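Transcriptional regulator, LacI family (Arthrobacter sp., PDB 4RKQ) probably represses transcription by binding operator DNA as a dimer, with a sugar or similar small molecule as its likely effector. Local coordinates at the interface of chains A and B. Sequence-based numbering; all coordinates share one arbitrary frame. Chains: chain A/B, Transcriptional regulator, LacI family.

Contacts 1 and 2 are neighbouring patches of one two-fold symmetric interface between chains A and B. The centres of their C-alpha atoms lie about 11 Å apart. They share A:Leu25, and both use helix 29-43 of chain B. Contact 1 is apolar and takes the start of that helix, where A:Pro31 and B:Pro31 meet as two-fold equivalents. Contact 2 runs further along the same helix, against the end of strand 47-52 and the following loop of chain A, and is largely polar. LacI-family regulators typically work as dimers, so both patches plausibly belong to the functional dimer. Each contact recurs with the chains exchanged.

Contact 1: the interface of chains A and B. Residues chain A 25, 31; chain B 25, 31, 34.
A:Pro31 and B:Pro31 meet rim to rim, each ring offering its CB-CG edge. The two nearly flat rings stand roughly at right angles to each other. A:Pro31 CG lies 3.9 Å from B:Pro31 CB. A:Pro31 CG is also 4.0 Å from B:Pro31 CG. One face of each ring is covered from within its own chain. CD2 of B:Leu25 sits over the centre of the B:Pro31 ring, and CD2 of A:Leu25 does the same for A:Pro31. The rim also receives a backbone oxygen of the partner. A:Leu25 O comes to the CB corner of the rim, 3.7 Å from B:Pro31 CB. In the twin, B:Leu25 O comes to 3.6 Å from A:Pro31 CB. These are van der Waals contacts, and no hydrogen bond crosses this patch.

Both prolines lie near the start of helix 29-43, where the lack of a backbone N-H costs the helix little. Both leucines are in loops. Their CG is anti to the carbonyl carbon (chi1 -75° in A:Leu25, -77° in B:Leu25). This turns each leucine branch over the face of the proline in its own chain. The two leucine branches point at each other tip to tip, with A:Leu25 CD2 and B:Leu25 CD2 4.4 Å apart.

A:Leu25 also runs alongside the partner helix. Its CB is 3.8 Å from the carbonyl O of B:Pro31. Its other methyl turns toward the next part of that helix, where A:Leu25 CD1 rests against the methyl CB of B:Ala34 at 4.1 Å.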
loop_
_atom_site.group_PDB
_atom_site.type_symbol
_atom_site.label_atom_id
_atom_site.label_comp_id
_atom_site.label_asym_id
_atom_site.label_seq_id
_atom_site.Cartn_x
_atom_site.Cartn_y
_atom_site.Cartn_z
ATOM N N LEU A 25 6.442 -3.699 -2.030
ATOM C CA LEU A 25 5.029 -3.363 -1.816
ATOM C C LEU A 25 4.823 -2.683 -0.450
ATOM O O LEU A 25 3.718 -2.445 -0.021
ATOM C CB LEU A 25 4.199 -4.633 -1.865
ATOM C CG LEU A 25 3.945 -5.245 -3.259
ATOM C CD1 LEU A 25 3.459 -6.675 -3.149
ATOM C CD2 LEU A 25 2.944 -4.396 -4.001
ATOM N N PRO A 31 2.296 0.081 -4.540
ATOM C CA PRO A 31 0.961 -0.484 -4.773
ATOM C C PRO A 31 0.008 0.482 -5.457
ATOM O O PRO A 31 -0.799 0.048 -6.240
ATOM C CB PRO A 31 0.445 -0.840 -3.379
ATOM C CG PRO A 31 1.595 -0.681 -2.459
ATOM C CD PRO A 31 2.743 -0.063 -3.136
ATOM N N LEU B 25 -5.146 -3.587 -4.397
ATOM C CA LEU B 25 -3.842 -3.156 -3.885
ATOM C C LEU B 25 -4.027 -1.821 -3.173
ATOM O O LEU B 25 -3.082 -1.280 -2.614
ATOM C CB LEU B 25 -2.862 -3.019 -5.057
ATOM C CG LEU B 25 -2.294 -4.306 -5.624
ATOM C CD1 LEU B 25 -1.499 -4.007 -6.894
ATOM C CD2 LEU B 25 -1.405 -4.925 -4.558
ATOM N N PRO B 31 -1.351 -5.336 0.035
ATOM C CA PRO B 31 0.078 -5.324 -0.212
ATOM C C PRO B 31 0.954 -5.776 0.978
ATOM O O PRO B 31 1.980 -6.368 0.735
ATOM C CB PRO B 31 0.384 -3.872 -0.609
ATOM C CG PRO B 31 -0.823 -3.101 -0.381
ATOM C CD PRO B 31 -1.980 -4.020 -0.214
ATOM N N ALA B 34 0.549 -9.580 0.821
ATOM C CA ALA B 34 1.286 -10.098 -0.310
ATOM C C ALA B 34 2.821 -10.074 -0.132
ATOM O O ALA B 34 3.499 -11.027 -0.480
ATOM C CB ALA B 34 0.880 -9.383 -1.587
#

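Contact 2: the interface of chains A and B. Residues chain A 25, 52, 54-56, 58; chain B 35, 38-39, 42.
A:His55 and B:Glu39 join the two subunits at this patch of what is probably the LacI-family dimer interface, where a loop after strand 47-52 of chain A lies against helix 29-43 of chain B.

Direct hydrogen bonds centre on the imidazole. A:His55 ND1 donates to the carboxylate OE1 of B:Glu39 at 2.5 Å, with 161° at the hydrogen. The acceptor lies in the ring plane and uses its anti lone pair. The B:Glu39 chain bends at chi2 (74°), which turns the carboxylate back toward the ring. On the ring's other nitrogen, A:His55 NE2 donates to A:Asp52 OD2 at 2.8 Å, again in the ring plane but well above the carboxylate plane. With both nitrogens bonded to carboxylates, the ring's rotation is fixed. The two acids could favour a positively charged ring. A:Asp52 is itself steadied by A:Gly54 N, which donates to OD1.

Packing supports this pair. One ring face lies over the helix backbone, with B:Val38 C above its centre and B:Glu39 N toward the rim. On that same face, the carbonyl O of B:Ser35 sits over the CE1 rim, 3.2 Å from A:His55 CE1. A:His55 CD2 touches the methyl CG1 of B:Val38 at 3.4 Å. Further along, the methyl CG2 of B:Thr42 packs on A:Arg58 CD at 3.7 Å and also faces A:Gly56 CA.

Water bridges flank the ring. Water 3 connects A:Leu25 N and A:Asp52 OD2 with the hydroxyl of B:Ser35. Water 2 links A:Gly56 N to B:Glu39 OE2, so both carboxylate oxygens are engaged. Water 1 joins A:Asp52 O and the guanidinium NH1 of A:Arg58 to B:Thr42 OG1. The hydroxyl B:Thr42 OG1 also bonds to B:Val38 O at 2.7 Å, within its own helix.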
loop_
_atom_site.group_PDB
_atom_site.type_symbol
_atom_site.label_atom_id
_atom_site.label_comp_id
_atom_site.label_asym_id
_atom_site.label_seq_id
_atom_site.Cartn_x
_atom_site.Cartn_y
_atom_site.Cartn_z
ATOM N N LEU A 25 6.442 -3.699 -2.030
ATOM C CA LEU A 25 5.029 -3.363 -1.816
ATOM C C LEU A 25 4.823 -2.683 -0.450
ATOM O O LEU A 25 3.718 -2.445 -0.021
ATOM C CB LEU A 25 4.199 -4.633 -1.865
ATOM C CG LEU A 25 3.945 -5.245 -3.259
ATOM C CD1 LEU A 25 3.459 -6.675 -3.149
ATOM C CD2 LEU A 25 2.944 -4.396 -4.001
ATOM N N ASP A 52 6.846 -8.537 -7.272
ATOM C CA ASP A 52 7.413 -7.731 -6.201
ATOM C C ASP A 52 8.767 -8.379 -5.942
ATOM O O ASP A 52 8.817 -9.501 -5.370
ATOM C CB ASP A 52 6.547 -7.787 -4.949
ATOM C CG ASP A 52 7.257 -7.302 -3.698
ATOM O OD1 ASP A 52 8.346 -6.692 -3.782
ATOM O OD2 ASP A 52 6.734 -7.600 -2.602
ATOM N N GLY A 54 11.366 -7.331 -4.114
ATOM C CA GLY A 54 12.088 -6.731 -2.967
ATOM C C GLY A 54 12.313 -7.784 -1.894
ATOM O O GLY A 54 11.968 -7.557 -0.728
ATOM N N HIS A 55 12.729 -8.965 -2.321
ATOM C CA HIS A 55 12.931 -10.131 -1.432
ATOM C C HIS A 55 14.053 -10.994 -1.916
ATOM O O HIS A 55 14.321 -11.083 -3.110
ATOM C CB HIS A 55 11.673 -10.997 -1.398
ATOM C CG HIS A 55 10.445 -10.219 -1.082
ATOM N ND1 HIS A 55 10.056 -9.936 0.202
ATOM C CD2 HIS A 55 9.569 -9.579 -1.890
ATOM C CE1 HIS A 55 8.950 -9.210 0.178
ATOM N NE2 HIS A 55 8.652 -8.958 -1.081
ATOM N N GLY A 56 14.700 -11.695 -0.989
ATOM C CA GLY A 56 15.674 -12.681 -1.389
ATOM C C GLY A 56 16.886 -12.164 -2.144
ATOM O O GLY A 56 17.560 -12.924 -2.825
ATOM N N ARG A 58 16.758 -10.341 -4.650
ATOM C CA ARG A 58 16.468 -10.271 -6.097
ATOM C C ARG A 58 16.603 -8.823 -6.640
ATOM O O ARG A 58 16.446 -7.857 -5.908
ATOM C CB ARG A 58 15.111 -10.883 -6.396
ATOM C CG ARG A 58 14.992 -12.373 -6.167
ATOM C CD ARG A 58 13.585 -12.898 -6.420
ATOM N NE ARG A 58 13.199 -12.853 -7.851
ATOM C CZ ARG A 58 12.104 -12.300 -8.351
ATOM N NH1 ARG A 58 11.200 -11.741 -7.564
ATOM N NH2 ARG A 58 11.859 -12.391 -9.655
ATOM N N SER B 35 3.326 -8.982 0.397
ATOM C CA SER B 35 4.730 -8.852 0.662
ATOM C C SER B 35 5.226 -9.949 1.604
ATOM O O SER B 35 6.320 -10.504 1.403
ATOM C CB SER B 35 5.030 -7.465 1.206
ATOM O OG SER B 35 6.390 -7.295 1.523
ATOM N N VAL B 38 5.252 -13.272 -0.383
ATOM C CA VAL B 38 6.297 -13.243 -1.366
ATOM C C VAL B 38 7.643 -13.456 -0.689
ATOM O O VAL B 38 8.484 -14.121 -1.270
ATOM C CB VAL B 38 6.282 -11.966 -2.181
ATOM C CG1 VAL B 38 7.440 -11.915 -3.147
ATOM C CG2 VAL B 38 4.974 -11.865 -2.980
ATOM N N GLU B 39 7.873 -12.791 0.451
ATOM C CA GLU B 39 9.134 -12.959 1.191
ATOM C C GLU B 39 9.416 -14.425 1.479
ATOM O O GLU B 39 10.468 -14.953 1.116
ATOM C CB GLU B 39 9.064 -12.195 2.495
ATOM C CG GLU B 39 10.254 -12.418 3.425
ATOM C CD GLU B 39 11.506 -11.707 2.952
ATOM O OE1 GLU B 39 11.473 -10.953 1.940
ATOM O OE2 GLU B 39 12.527 -11.867 3.634
ATOM N N THR B 42 9.846 -16.536 -1.760
ATOM C CA THR B 42 11.093 -16.227 -2.438
ATOM C C THR B 42 12.296 -16.892 -1.703
ATOM O O THR B 42 13.210 -17.401 -2.352
ATOM C CB THR B 42 11.341 -14.713 -2.522
ATOM O OG1 THR B 42 10.288 -14.079 -3.258
ATOM C CG2 THR B 42 12.654 -14.428 -3.211
HETATM O O HOH W 1 10.646 -11.557 -4.766
HETATM O O HOH W 2 14.478 -11.198 1.724
HETATM O O HOH W 3 7.404 -5.917 -0.559
#